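Local coordinates for protein binding component of ABC transporter (Wolinella succinogenes, PDB 3K4U) that binds lysine in the crystal and probably serves as the extracytoplasmic solute-binding component of an ABC transporter for amino acids, at residues K47-S52 with E63-I68; G71-Q76 with G123-Y128. All blocks are in the same frame, centred on the assembly; numbering follows the deposited sequence.

Contact 1 of 2, residues K47-S52 with E63-I68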
# COMPACT_ATOMS: atom_id res chain seq x y z
N LYS E 47 -13.57 32.93 -23.89
CA LYS E 47 -13.37 33.22 -25.31
C LYS E 47 -12.38 32.22 -25.93
O LYS E 47 -11.27 32.03 -25.42
CB LYS E 47 -12.85 34.63 -25.53
CG LYS E 47 -12.62 34.96 -26.98
CD LYS E 47 -12.80 36.43 -27.27
CE LYS E 47 -14.28 36.73 -27.62
NZ LYS E 47 -14.58 38.19 -27.86
N LEU E 48 -12.78 31.60 -27.03
CA LEU E 48 -11.88 30.75 -27.77
C LEU E 48 -11.25 31.54 -28.89
O LEU E 48 -11.94 32.27 -29.61
CB LEU E 48 -12.62 29.54 -28.33
CG LEU E 48 -13.47 28.72 -27.35
CD1 LEU E 48 -14.30 27.68 -28.06
CD2 LEU E 48 -12.59 28.09 -26.29
N VAL E 49 -9.94 31.39 -29.05
CA VAL E 49 -9.20 32.07 -30.09
C VAL E 49 -8.61 30.99 -31.02
O VAL E 49 -7.46 30.58 -30.84
CB VAL E 49 -8.12 32.98 -29.45
CG1 VAL E 49 -7.43 33.88 -30.49
CG2 VAL E 49 -8.75 33.85 -28.31
N PRO E 50 -9.41 30.49 -32.00
CA PRO E 50 -8.93 29.51 -32.95
C PRO E 50 -7.69 30.04 -33.62
O PRO E 50 -7.67 31.21 -34.04
CB PRO E 50 -10.07 29.42 -33.95
CG PRO E 50 -11.27 29.69 -33.13
CD PRO E 50 -10.84 30.81 -32.24
N THR E 51 -6.65 29.21 -33.70
CA THR E 51 -5.33 29.66 -34.15
C THR E 51 -4.81 28.51 -34.95
O THR E 51 -5.23 27.41 -34.72
CB THR E 51 -4.41 29.90 -32.93
OG1 THR E 51 -5.13 30.69 -31.96
CG2 THR E 51 -3.06 30.61 -33.31
N SER E 52 -3.96 28.75 -35.93
CA SER E 52 -3.37 27.65 -36.67
C SER E 52 -2.23 27.18 -35.79
O SER E 52 -1.83 27.92 -34.89
CB SER E 52 -2.88 28.07 -38.06
OG SER E 52 -1.78 28.93 -37.94
N GLU E 63 0.80 37.10 -25.94
CA GLU E 63 -0.33 37.50 -25.11
C GLU E 63 -1.66 37.66 -25.88
O GLU E 63 -2.64 38.18 -25.34
CB GLU E 63 -0.01 38.70 -24.21
CG GLU E 63 0.73 38.32 -22.91
CD GLU E 63 1.30 39.53 -22.13
OE1 GLU E 63 1.11 39.58 -20.89
OE2 GLU E 63 1.94 40.42 -22.74
N LYS E 64 -1.69 37.17 -27.12
CA LYS E 64 -2.95 36.92 -27.82
C LYS E 64 -3.92 36.05 -26.99
O LYS E 64 -5.13 36.18 -27.15
CB LYS E 64 -2.70 36.24 -29.16
CG LYS E 64 -2.24 37.17 -30.31
CD LYS E 64 -1.26 36.40 -31.19
CE LYS E 64 -1.01 37.04 -32.52
NZ LYS E 64 -0.80 38.49 -32.38
N PHE E 65 -3.40 35.13 -26.14
CA PHE E 65 -4.24 34.38 -25.18
C PHE E 65 -3.59 33.99 -23.85
O PHE E 65 -2.44 34.29 -23.61
CB PHE E 65 -4.97 33.22 -25.83
CG PHE E 65 -4.26 32.62 -26.99
CD1 PHE E 65 -3.45 31.51 -26.83
CD2 PHE E 65 -4.44 33.12 -28.25
CE1 PHE E 65 -2.80 30.93 -27.92
CE2 PHE E 65 -3.81 32.56 -29.34
CZ PHE E 65 -2.98 31.45 -29.17
N ASP E 66 -4.34 33.33 -22.98
CA ASP E 66 -3.87 33.06 -21.62
C ASP E 66 -3.31 31.65 -21.42
O ASP E 66 -2.38 31.45 -20.62
CB ASP E 66 -4.98 33.39 -20.64
CG ASP E 66 -5.46 34.84 -20.78
OD1 ASP E 66 -4.58 35.71 -20.97
OD2 ASP E 66 -6.68 35.12 -20.72
N ILE E 67 -3.84 30.70 -22.19
CA ILE E 67 -3.57 29.27 -22.02
C ILE E 67 -3.85 28.57 -23.35
O ILE E 67 -4.63 29.08 -24.16
CB ILE E 67 -4.49 28.72 -20.89
CG1 ILE E 67 -4.18 27.25 -20.52
CG2 ILE E 67 -5.93 28.92 -21.26
CD1 ILE E 67 -4.73 26.78 -19.20
N ILE E 68 -3.20 27.43 -23.60
CA ILE E 68 -3.41 26.63 -24.82
C ILE E 68 -4.03 25.31 -24.40
O ILE E 68 -3.41 24.51 -23.71
CB ILE E 68 -2.06 26.25 -25.46
CG1 ILE E 68 -1.38 27.45 -26.12
CG2 ILE E 68 -2.22 25.13 -26.50
CD1 ILE E 68 -0.07 27.05 -26.82
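V49 and T51 meet the F65 ring around CD2, CE2 and CZ, and those two neighbours make up nearly the whole contact. CG1 of V49 lies 3.8 Å from CD2 of F65, while OG1 of T51 sits 3.5 Å from CE2 of the same ring. Both approach it obliquely. With chi1 near -172°, CG1 of V49 stands anti to the backbone N and reaches CD2 and CE2 together, and CB adds a further touch on CD2; valine suits the place as a compact apolar side chain. T51 arrives from the direction opposite to that of F65, led by its hydroxyl. That hydroxyl donates to the V49 carbonyl, OG1 to O 2.6 Å, a bond that occupies its hydrogen, and the ring simply packs beside OG1.

Around this buried phenylalanine the packing is close, and L56 of helix 56-61 touches T51 as well. Toward K64 the contact loosens: CG2 of V49 comes only to 4.5 Å from the K64 carbonyl O. K64 sets out toward the strand but turns its ammonium elsewhere, on the exposed side.

Strands 45-50 and 67-68 run parallel on either side of strand 6-11 and are linked through helix 56-61 in a beta-alpha-beta crossover; T51 follows the first and F65 precedes the second. No hydrogen bond crosses directly from one segment to the other. The chemistry implies that V49, T51 and F65 join the two flanking segments through side-chain packing, whereas strand 6-11 supplies the polar link.

Contact 2 of 2, residues G71-Q76 with G123-Y128. With LYS (lysine), chain K.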
# COMPACT_ATOMS: atom_id res chain seq x y z
N GLY E 71 -4.74 19.91 -26.84
CA GLY E 71 -4.26 18.53 -26.88
C GLY E 71 -2.80 18.48 -27.23
O GLY E 71 -2.38 17.69 -28.03
N MSE E 72 -2.02 19.34 -26.62
CA MSE E 72 -0.66 19.54 -27.00
C MSE E 72 0.27 18.70 -26.15
O MSE E 72 0.10 18.61 -24.92
CB MSE E 72 -0.31 21.02 -26.88
CG MSE E 72 1.17 21.29 -26.97
SE MSE E 72 1.51 23.19 -27.05
CE MSE E 72 0.72 23.57 -25.31
N THR E 73 1.24 18.09 -26.82
CA THR E 73 2.20 17.18 -26.21
C THR E 73 3.15 18.01 -25.36
O THR E 73 3.55 19.09 -25.77
CB THR E 73 2.97 16.44 -27.32
OG1 THR E 73 2.09 15.48 -27.93
CG2 THR E 73 4.24 15.71 -26.80
N ILE E 74 3.46 17.54 -24.16
CA ILE E 74 4.52 18.17 -23.38
C ILE E 74 5.83 17.63 -23.90
O ILE E 74 6.06 16.42 -23.85
CB ILE E 74 4.36 17.88 -21.90
CG1 ILE E 74 2.91 18.17 -21.52
CG2 ILE E 74 5.32 18.71 -21.08
CD1 ILE E 74 2.66 18.19 -20.06
N SER E 75 6.64 18.50 -24.48
CA SER E 75 7.90 18.09 -25.08
C SER E 75 9.01 18.97 -24.49
O SER E 75 8.76 20.07 -24.11
CB SER E 75 7.81 18.16 -26.61
OG SER E 75 8.04 19.46 -27.13
N GLN E 76 10.24 18.49 -24.40
CA GLN E 76 11.30 19.32 -23.85
C GLN E 76 11.59 20.55 -24.70
O GLN E 76 11.90 21.59 -24.18
CB GLN E 76 12.59 18.50 -23.58
CG GLN E 76 12.53 17.73 -22.25
CD GLN E 76 11.44 16.72 -22.30
OE1 GLN E 76 11.58 15.71 -22.96
NE2 GLN E 76 10.32 17.02 -21.70
N GLY E 123 4.49 19.63 -39.09
CA GLY E 123 5.01 20.21 -37.84
C GLY E 123 4.27 19.79 -36.58
O GLY E 123 3.95 20.61 -35.74
N VAL E 124 4.00 18.50 -36.42
CA VAL E 124 3.17 18.07 -35.31
C VAL E 124 3.76 16.77 -34.68
O VAL E 124 4.53 16.06 -35.34
CB VAL E 124 1.75 17.89 -35.85
CG1 VAL E 124 1.31 16.46 -35.82
CG2 VAL E 124 0.82 18.76 -35.17
N SER E 125 3.41 16.46 -33.43
CA SER E 125 3.97 15.31 -32.72
C SER E 125 4.23 14.14 -33.65
O SER E 125 5.32 13.57 -33.64
CB SER E 125 3.02 14.81 -31.64
OG SER E 125 3.39 15.29 -30.38
N ALA E 126 3.24 13.78 -34.45
CA ALA E 126 3.35 12.64 -35.34
C ALA E 126 4.49 12.84 -36.34
O ALA E 126 5.27 11.92 -36.59
CB ALA E 126 2.03 12.42 -36.04
N GLU E 127 4.59 14.03 -36.91
CA GLU E 127 5.56 14.24 -37.93
C GLU E 127 6.97 13.95 -37.43
O GLU E 127 7.75 13.31 -38.14
CB GLU E 127 5.46 15.64 -38.47
CG GLU E 127 5.95 15.72 -39.89
CD GLU E 127 6.98 16.78 -40.05
OE1 GLU E 127 6.80 17.88 -39.46
OE2 GLU E 127 7.95 16.53 -40.80
N TYR E 128 7.27 14.41 -36.20
CA TYR E 128 8.56 14.18 -35.54
C TYR E 128 8.79 12.70 -35.12
O TYR E 128 9.90 12.17 -35.26
CB TYR E 128 8.73 15.12 -34.34
CG TYR E 128 8.51 16.57 -34.72
CD1 TYR E 128 9.50 17.28 -35.44
CD2 TYR E 128 7.31 17.24 -34.39
CE1 TYR E 128 9.29 18.61 -35.83
CE2 TYR E 128 7.11 18.58 -34.77
CZ TYR E 128 8.10 19.25 -35.50
OH TYR E 128 7.91 20.57 -35.87
N LYS K . -0.34 15.95 -29.77
CA LYS K . -0.23 16.60 -31.06
C LYS K . 0.92 17.58 -30.98
O LYS K . 1.17 18.13 -29.91
CB LYS K . -1.53 17.36 -31.38
CG LYS K . -1.75 17.64 -32.85
CD LYS K . -2.45 18.94 -33.02
CE LYS K . -3.03 19.12 -34.43
NZ LYS K . -3.99 20.25 -34.52
OXT LYS K . 1.60 17.86 -31.96
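T73 and S125 face each other across the ligand cleft, hydroxyl toward hydroxyl, and OG1 of T73 is hydrogen-bonded to OG of S125 at 2.8 Å. Either oxygen could be the donor. The orientation of T73 follows from its first torsion (chi1 -72°), which sets OG1 beside the backbone N and CG2 anti to it. Threonine therefore turns a hydroxyl and a backbone N-H to the same ligand: OG1 accepts from the alpha-amino N of the bound lysine at 3.1 Å, and N of T73 donates to the carboxylate O at 3.1 Å. The carbonyl O of G71 takes a second bond from that alpha-amino N, at 3.2 Å.

From the other side S125 presents its own backbone N to the second carboxylate oxygen, OXT, at 2.7 Å and nearly straight (171°). Serine suits this helix start, pairing that N-H with a small hydroxyl for T73. Its CB packs against the carboxylate, and CG2 of V124 lies 3.4 Å from OXT. This is the two-lobed design of periplasmic solute-binding proteins, in which a ligand in the cleft is gripped from both lobes. V124 is the N-cap residue of helix 125-133, so the carboxylate meets the N-terminal end of that helix, whose dipole would be expected to favour the negative charge. R78 adds a bond to the ligand, as do E12 and D163.

Behind the helix start, E127 reaches back along the chain, its OE1 accepting from N of G123 at 2.9 Å. G123 has a positive phi, readily adopted by glycine. S75 caps the following short helix through OG and N of R78.

How the contacts relate
Followed from the N terminus, the chain first runs through strand 45-50, then helix 56-61, and returns in 63-68, so contact 1 closes a short loop of ten intervening residues around that helix. Three residues later 71-76 begins, and contact 2 is completed only by 123-128, after a further 46 residues that include strands 89-98 and 117-121. The two contacts are in series: neither nests within nor crosses the other, and their centres are about 18 Å apart. Contact 1 ties the end of strand 45-50 to the turn before strand 67-68, in one lobe, whereas contact 2 spans the ligand cleft, joining the loop after strand 67-68 to the start of helix 125-133.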